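Local coordinates for protein Exo-1,5-alpha-L-arabinofuranobiosidase (Gibberella zeae, PDB 2YDT) that probably hydrolyses alpha-1,5-linked L-arabinan from the chain end, releasing arabinobiose, and is inhibited by an arabinofuranosylated iminosugar, at residues Asp18-Thr21 with Asn22-Asp25; Thr189-Lys192 with Lys193-Lys196; Val358-Leu361 with Ser362-Met365. All coordinates share one frame; numbering follows the deposited sequence. Where two conformers were deposited one is given.

Contact 1. Residues Asp18-Thr21 with Asn22-Asp25; sequences DPPT and NYRD. With MN (manganese (II) ion), chain L; MN (manganese (II) ion), chain I.
Pro-20 lies against the phenol ring of Tyr-23, its CD 3.6 Å from the ring centroid and only 10° off the ring normal, a CH-pi contact made over the middle of one face. Pro-20 CG adds a touch at Tyr-23 CE1 (3.6 Å), and Pro-19 approaches obliquely with CB 3.8 Å from Tyr-23 CD2. Proline suits position 20 because its rigid ring, with the slightly polarised C-H bonds of the CD beside nitrogen, packs on an aromatic face at little entropic cost. The ring is also held at its far end, where Tyr-23 OH is hydrogen-bonded to Asn-47. Beside the ring contact the backbone turns back on itself: Tyr-23 N gives a nearly straight bond (165°) to Pro-20 O over 3.1 Å. The other side is wet. One water bridges Thr-21 O and Tyr-23 O, and Asp-18, its CG anti to the backbone N (chi1 -176°), spreads its carboxylate between two manganese ions, OD1 at 2.1 Å from one and OD2 at 2.2 Å from the other. Five waters complete the first ion's shell, one donating to Pro-19 O. The arrangement is a type I beta turn from Pro-20 to Tyr-23, with a CH-pi contact between its first and last residues, in the loop joining two propeller blades.

Contact 2. Residues Thr189-Lys192 with Lys193-Lys196; sequences TDLK and KWSK
The indole of Trp-194 and the carboxylate of Asp-190 are the flat groups here, and each meets the backbone of the turn between them. Lys-192 O approaches the indole obliquely, 3.7 Å from Trp-194 CD1, while the side chains of Leu-168 and Val-139, on neighbouring strands, touch that of Trp-194. Its NE1 is hydrogen-bonded to Ser-137, whose hydroxyl also bonds Leu-191 O, so one serine ties ring and turn together. Leu-191 runs alongside the indole, but it was modelled in two conformers and its light touch there is doubtful. Asp-190 OD1 grips two amides in different ways. Lys-193 N arrives on the syn lone pair at 2.9 Å, almost straight (176°); Lys-192 N, also 2.9 Å from Asp-190 OD1, comes from above the carboxylate plane. With chi1 at 71°, CG sits between the backbone N and the carbonyl carbon, which folds the short acid back over its own turn, and left-handed backbone angles at Leu-191 help reverse the chain there. A water accepts from Thr-189 N beside the same oxygen. Lysines suit the outer positions: the Lys-192 chain bends at chi2 and its NZ is hydrogen-bonded to Val-136 O, whereas Lys-193 extends away. The bond from Lys-192 N, two residues on, to Asp-190 OD1 makes this an Asx turn, in the hairpin between strands 182-188 and 198-201 of a sialidase-like propeller.

Contact 3. Residues Val358-Leu361 with Ser362-Met365; sequences VVRL and SEVM. With MN (manganese (II) ion), chain K; SO4 (sulfate ion), chain D.
Arg-360 and Glu-363 meet where the aliphatic part of the arginine runs past the acid, Arg-360 CB lying 3.7 Å from Glu-363 OE1. Their charged planes stand 84° apart and do not pair; each polar end has a different partner. Arg-360 presents its guanidinium edge to a sulfate, probably from the crystallisation liquor, with NE 2.8 Å from sulfate O2 and NH2 3.1 Å from sulfate O1. Glu-363 OE2 binds a manganese ion at 2.0 Å, and two waters on that ion donate to sulfate O2, joining the two sites. An extended side chain from CG to NE carries the guanidinium outward, and salt bridges from NH1 to Asp-333 and Asp-335 fix its rotation; Lys-9 and Thr-10 help hold the sulfate. Behind this shell, Arg-360 O takes two amides: Val-364 N at 2.9 Å, nearly straight (175°), and Glu-363 N more obliquely, from above the carbonyl plane. On the buried side Val-364 CG2 rests on Val-359 CB at 3.7 Å, and Leu-361 CB lies 4.0 Å from Met-365 SD; branched and flexible apolar chains fill this side against Ile-300 and Trp-315. Arg-360 is thus the N-cap residue of a single helical turn, 361-364, that directly follows strand 354-360, the C-terminal strand that pairs with N-terminal strand 11-17 in the ring-closing blade of a six-bladed beta-propeller.

The three contacts sit at separate points on the outside of the propeller, their centres 33 to 39 Å apart. Contacts 1 and 3 are the nearest pair, with about 17 Å between nearest atoms, and both adjoin the ring-closing blade: strand 11-17 runs into the loop of contact 1 and pairs with strand 354-360 of contact 3. Both also bind manganese at the surface. Contact 2 belongs to another blade and lies across the chain's centre from contact 3, about 28 Å away between nearest atoms. None of them lines the sugar pocket; the Tyr-23 side chain of contact 1 stays about 14 Å from the bound arabinofuranose.

Contact 1. Residues Asp18-Thr21 with Asn22-Asp25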
loop_
_atom_site.group_PDB
_atom_site.type_symbol
_atom_site.label_atom_id
_atom_site.label_comp_id
_atom_site.label_asym_id
_atom_site.label_seq_id
_atom_site.Cartn_x
_atom_site.Cartn_y
_atom_site.Cartn_z
ATOM N N ASP A 18 -16.201 -12.387 -1.563
ATOM C CA ASP A 18 -15.844 -13.771 -1.418
ATOM C C ASP A 18 -15.694 -14.336 -2.829
ATOM O O ASP A 18 -16.686 -14.398 -3.584
ATOM C CB ASP A 18 -16.966 -14.498 -0.681
ATOM C CG ASP A 18 -16.653 -15.944 -0.399
ATOM O OD1 ASP A 18 -15.489 -16.377 -0.446
ATOM O OD2 ASP A 18 -17.627 -16.674 -0.064
ATOM N N PRO A 19 -14.462 -14.756 -3.209
ATOM C CA PRO A 19 -14.228 -15.154 -4.582
ATOM C C PRO A 19 -14.963 -16.438 -4.988
ATOM O O PRO A 19 -15.202 -17.305 -4.146
ATOM C CB PRO A 19 -12.710 -15.387 -4.634
ATOM C CG PRO A 19 -12.307 -15.698 -3.204
ATOM C CD PRO A 19 -13.282 -14.952 -2.338
ATOM N N PRO A 20 -15.289 -16.564 -6.271
ATOM C CA PRO A 20 -15.710 -17.870 -6.786
ATOM C C PRO A 20 -14.653 -18.928 -6.432
ATOM O O PRO A 20 -13.439 -18.652 -6.433
ATOM C CB PRO A 20 -15.791 -17.638 -8.288
ATOM C CG PRO A 20 -16.028 -16.209 -8.438
ATOM C CD PRO A 20 -15.204 -15.574 -7.342
ATOM N N THR A 21 -15.073 -20.169 -6.179
ATOM C CA THR A 21 -14.127 -21.141 -5.673
ATOM C C THR A 21 -13.098 -21.626 -6.676
ATOM O O THR A 21 -12.074 -22.164 -6.272
ATOM C CB THR A 21 -14.795 -22.370 -5.015
ATOM O OG1 THR A 21 -15.495 -23.138 -6.016
ATOM C CG2 THR A 21 -15.792 -21.964 -3.885
ATOM N N ASN A 22 -13.380 -21.452 -7.960
ATOM C CA ASN A 22 -12.433 -21.766 -9.027
ATOM C C ASN A 22 -11.394 -20.666 -9.307
ATOM O O ASN A 22 -10.527 -20.823 -10.197
ATOM C CB ASN A 22 -13.213 -22.043 -10.331
ATOM C CG ASN A 22 -14.024 -20.853 -10.785
ATOM O OD1 ASN A 22 -14.873 -20.341 -10.038
ATOM N ND2 ASN A 22 -13.790 -20.387 -12.037
ATOM N N TYR A 23 -11.427 -19.546 -8.585
ATOM C CA TYR A 23 -10.349 -18.562 -8.723
ATOM C C TYR A 23 -9.013 -19.178 -8.331
ATOM O O TYR A 23 -8.948 -20.108 -7.501
ATOM C CB TYR A 23 -10.639 -17.300 -7.865
ATOM C CG TYR A 23 -11.414 -16.208 -8.554
ATOM C CD1 TYR A 23 -12.298 -16.462 -9.585
ATOM C CD2 TYR A 23 -11.271 -14.885 -8.123
ATOM C CE1 TYR A 23 -12.971 -15.424 -10.200
ATOM C CE2 TYR A 23 -11.962 -13.854 -8.731
ATOM C CZ TYR A 23 -12.781 -14.119 -9.768
ATOM O OH TYR A 23 -13.465 -13.071 -10.367
ATOM N N ARG A 24 -7.947 -18.735 -8.980
ATOM C CA ARG A 24 -6.595 -19.257 -8.761
ATOM C C ARG A 24 -5.988 -18.787 -7.450
ATOM O O ARG A 24 -6.012 -17.614 -7.176
ATOM C CB ARG A 24 -5.701 -18.846 -9.928
ATOM C CG ARG A 24 -6.184 -19.361 -11.282
ATOM C CD ARG A 24 -5.379 -18.792 -12.478
ATOM N NE ARG A 24 -5.616 -17.370 -12.681
ATOM C CZ ARG A 24 -4.805 -16.380 -12.277
ATOM N NH1 ARG A 24 -3.617 -16.628 -11.714
ATOM N NH2 ARG A 24 -5.173 -15.104 -12.508
ATOM N N ASP A 25 -5.413 -19.700 -6.679
ATOM C CA ASP A 25 -4.703 -19.399 -5.406
ATOM C C ASP A 25 -3.740 -18.235 -5.635
ATOM O O ASP A 25 -2.949 -18.246 -6.621
ATOM C CB ASP A 25 -3.922 -20.650 -5.042
ATOM C CG ASP A 25 -3.386 -20.663 -3.641
ATOM O OD1 ASP A 25 -3.848 -19.946 -2.744
ATOM O OD2 ASP A 25 -2.499 -21.518 -3.442
HETATM MN MN MN L . -19.830 -16.763 0.196
HETATM MN MN MN I . -14.703 -18.271 0.145
HETATM O O HOH W 1 -16.773 -19.194 0.340
HETATM O O HOH W 2 -14.556 -18.800 -2.020
HETATM O O HOH W 3 -9.615 -22.724 -7.241
HETATM O O HOH W 4 -13.908 -20.291 0.653
HETATM O O HOH W 5 -14.989 -17.785 2.280
HETATM O O HOH W 6 -12.573 -17.674 0.169
#

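Contact 2. Residues Thr189-Lys192 with Lys193-Lys196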
loop_
_atom_site.group_PDB
_atom_site.type_symbol
_atom_site.label_atom_id
_atom_site.label_comp_id
_atom_site.label_asym_id
_atom_site.label_seq_id
_atom_site.Cartn_x
_atom_site.Cartn_y
_atom_site.Cartn_z
ATOM N N THR A 189 4.621 16.061 -13.044
ATOM C CA THR A 189 3.829 17.246 -12.895
ATOM C C THR A 189 2.605 17.256 -13.812
ATOM O O THR A 189 1.689 18.050 -13.595
ATOM C CB THR A 189 4.672 18.489 -13.165
ATOM O OG1 THR A 189 5.290 18.378 -14.460
ATOM C CG2 THR A 189 5.755 18.632 -12.083
ATOM N N ASP A 190 2.570 16.364 -14.797
ATOM C CA ASP A 190 1.427 16.277 -15.739
ATOM C C ASP A 190 0.779 14.901 -15.826
ATOM O O ASP A 190 -0.139 14.696 -16.627
ATOM C CB ASP A 190 1.832 16.795 -17.123
ATOM C CG ASP A 190 2.772 15.873 -17.865
ATOM O OD1 ASP A 190 3.340 14.923 -17.247
ATOM O OD2 ASP A 190 2.985 16.046 -19.078
ATOM N N LEU A 191 1.242 13.971 -14.987
ATOM C CA LEU A 191 0.834 12.568 -15.027
ATOM C C LEU A 191 1.227 11.773 -16.274
ATOM O O LEU A 191 0.899 10.583 -16.366
ATOM C CB LEU A 191 -0.666 12.407 -14.785
ATOM C CG LEU A 191 -0.969 12.368 -13.313
ATOM C CD1 LEU A 191 -2.469 12.502 -13.066
ATOM C CD2 LEU A 191 -0.424 10.959 -12.861
ATOM N N LYS A 192 1.923 12.415 -17.207
ATOM C CA LYS A 192 2.369 11.775 -18.462
ATOM C C LYS A 192 3.881 11.530 -18.529
ATOM O O LYS A 192 4.323 10.445 -18.935
ATOM C CB LYS A 192 1.936 12.635 -19.662
ATOM C CG LYS A 192 0.392 12.835 -19.787
ATOM C CD LYS A 192 -0.219 11.581 -20.371
ATOM C CE LYS A 192 -1.732 11.669 -20.621
ATOM N NZ LYS A 192 -2.151 10.373 -21.214
ATOM N N LYS A 193 4.654 12.535 -18.150
ATOM C CA LYS A 193 6.123 12.523 -18.211
ATOM C C LYS A 193 6.607 12.235 -16.784
ATOM O O LYS A 193 6.230 12.937 -15.851
ATOM C CB LYS A 193 6.568 13.926 -18.663
ATOM C CG LYS A 193 8.058 14.284 -18.660
ATOM C CD LYS A 193 8.255 15.790 -19.075
ATOM C CE LYS A 193 9.742 16.106 -19.309
ATOM N NZ LYS A 193 9.979 17.567 -19.590
ATOM N N TRP A 194 7.451 11.221 -16.631
ATOM C CA TRP A 194 7.992 10.855 -15.293
ATOM C C TRP A 194 9.490 11.190 -15.215
ATOM O O TRP A 194 10.232 11.047 -16.203
ATOM C CB TRP A 194 7.750 9.378 -15.012
ATOM C CG TRP A 194 6.316 9.096 -14.879
ATOM C CD1 TRP A 194 5.451 8.743 -15.899
ATOM C CD2 TRP A 194 5.526 9.163 -13.698
ATOM N NE1 TRP A 194 4.199 8.643 -15.420
ATOM C CE2 TRP A 194 4.195 8.867 -14.072
ATOM C CE3 TRP A 194 5.807 9.437 -12.347
ATOM C CZ2 TRP A 194 3.147 8.850 -13.154
ATOM C CZ3 TRP A 194 4.763 9.416 -11.423
ATOM C CH2 TRP A 194 3.442 9.128 -11.834
ATOM N N SER A 195 9.920 11.656 -14.063
ATOM C CA SER A 195 11.342 11.957 -13.788
ATOM C C SER A 195 12.259 10.727 -13.858
ATOM O O SER A 195 11.830 9.561 -13.823
ATOM C CB SER A 195 11.491 12.570 -12.386
ATOM O OG SER A 195 11.419 11.571 -11.356
ATOM N N LYS A 196 13.561 11.019 -13.916
ATOM C CA LYS A 196 14.582 10.023 -13.639
ATOM C C LYS A 196 14.266 9.321 -12.303
ATOM O O LYS A 196 13.756 9.929 -11.353
ATOM C CB LYS A 196 15.893 10.804 -13.543
ATOM C CG LYS A 196 17.162 10.081 -13.301
ATOM C CD LYS A 196 18.279 11.157 -13.458
ATOM C CE LYS A 196 19.431 11.011 -12.487
ATOM N NZ LYS A 196 20.218 12.309 -12.427
HETATM O O HOH W 7 5.748 15.850 -15.747
#

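Contact 3. Residues Val358-Leu361 with Ser362-Met365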
loop_
_atom_site.group_PDB
_atom_site.type_symbol
_atom_site.label_atom_id
_atom_site.label_comp_id
_atom_site.label_asym_id
_atom_site.label_seq_id
_atom_site.Cartn_x
_atom_site.Cartn_y
_atom_site.Cartn_z
ATOM N N VAL A 358 -14.146 -1.157 10.955
ATOM C CA VAL A 358 -13.926 0.229 11.327
ATOM C C VAL A 358 -13.969 0.262 12.854
ATOM O O VAL A 358 -14.948 -0.200 13.446
ATOM C CB VAL A 358 -14.941 1.187 10.723
ATOM C CG1 VAL A 358 -14.846 2.582 11.399
ATOM C CG2 VAL A 358 -14.742 1.273 9.214
ATOM N N VAL A 359 -12.902 0.753 13.441
ATOM C CA VAL A 359 -12.726 0.871 14.913
ATOM C C VAL A 359 -12.539 2.336 15.282
ATOM O O VAL A 359 -12.283 3.183 14.433
ATOM C CB VAL A 359 -11.527 0.088 15.407
ATOM C CG1 VAL A 359 -11.655 -1.387 15.035
ATOM C CG2 VAL A 359 -10.185 0.685 14.878
ATOM N N ARG A 360 -12.731 2.664 16.567
ATOM C CA ARG A 360 -12.384 3.953 17.103
ATOM C C ARG A 360 -11.095 3.854 17.913
ATOM O O ARG A 360 -10.972 3.023 18.814
ATOM C CB ARG A 360 -13.518 4.469 18.055
ATOM C CG ARG A 360 -14.643 5.087 17.361
ATOM C CD ARG A 360 -15.641 5.779 18.338
ATOM N NE ARG A 360 -16.750 6.221 17.529
ATOM C CZ ARG A 360 -16.749 7.321 16.787
ATOM N NH1 ARG A 360 -15.743 8.177 16.839
ATOM N NH2 ARG A 360 -17.782 7.587 16.036
ATOM N N LEU A 361 -10.153 4.750 17.648
ATOM C CA LEU A 361 -8.880 4.747 18.315
ATOM C C LEU A 361 -9.108 5.078 19.802
ATOM O O LEU A 361 -8.412 4.516 20.648
ATOM C CB LEU A 361 -7.934 5.759 17.676
ATOM C CG LEU A 361 -7.420 5.348 16.304
ATOM C CD1 LEU A 361 -6.707 6.549 15.635
ATOM C CD2 LEU A 361 -6.524 4.102 16.432
ATOM N N SER A 362 -10.105 5.929 20.067
ATOM C CA SER A 362 -10.486 6.278 21.464
ATOM C C SER A 362 -10.884 5.039 22.274
ATOM O O SER A 362 -10.768 5.029 23.513
ATOM C CB SER A 362 -11.603 7.321 21.484
ATOM O OG SER A 362 -12.805 6.892 20.900
ATOM N N GLU A 363 -11.317 3.976 21.598
ATOM C CA GLU A 363 -11.685 2.719 22.271
ATOM C C GLU A 363 -10.602 1.654 22.233
ATOM O O GLU A 363 -10.343 0.964 23.213
ATOM C CB GLU A 363 -12.984 2.190 21.659
ATOM C CG GLU A 363 -14.066 3.273 21.673
ATOM C CD GLU A 363 -15.405 2.848 21.119
ATOM O OE1 GLU A 363 -15.421 2.062 20.148
ATOM O OE2 GLU A 363 -16.455 3.327 21.639
ATOM N N VAL A 364 -9.957 1.507 21.074
ATOM C CA VAL A 364 -8.842 0.595 20.900
ATOM C C VAL A 364 -7.629 0.923 21.769
ATOM O O VAL A 364 -6.926 0.010 22.233
ATOM C CB VAL A 364 -8.443 0.574 19.388
ATOM C CG1 VAL A 364 -7.103 -0.094 19.186
ATOM C CG2 VAL A 364 -9.557 -0.121 18.586
ATOM N N MET A 365 -7.380 2.207 21.992
ATOM C CA MET A 365 -6.169 2.642 22.657
ATOM C C MET A 365 -6.368 2.786 24.172
ATOM O O MET A 365 -6.039 3.801 24.747
ATOM C CB MET A 365 -5.644 3.929 22.036
ATOM C CG MET A 365 -5.206 3.771 20.562
ATOM S SD MET A 365 -4.561 5.293 19.799
ATOM C CE MET A 365 -3.009 5.451 20.683
HETATM MN MN MN K . -18.409 3.122 21.320
HETATM S S SO4 D . -19.924 4.289 16.917
HETATM O O1 SO4 D . -19.827 5.320 15.903
HETATM O O2 SO4 D . -18.735 4.199 17.723
HETATM O O3 SO4 D . -21.151 4.567 17.666
HETATM O O4 SO4 D . -20.202 2.975 16.337
HETATM O O HOH W 8 -13.715 0.614 18.380
HETATM O O HOH W 9 -17.781 2.284 19.216
HETATM O O HOH W 10 -19.128 4.780 20.322
#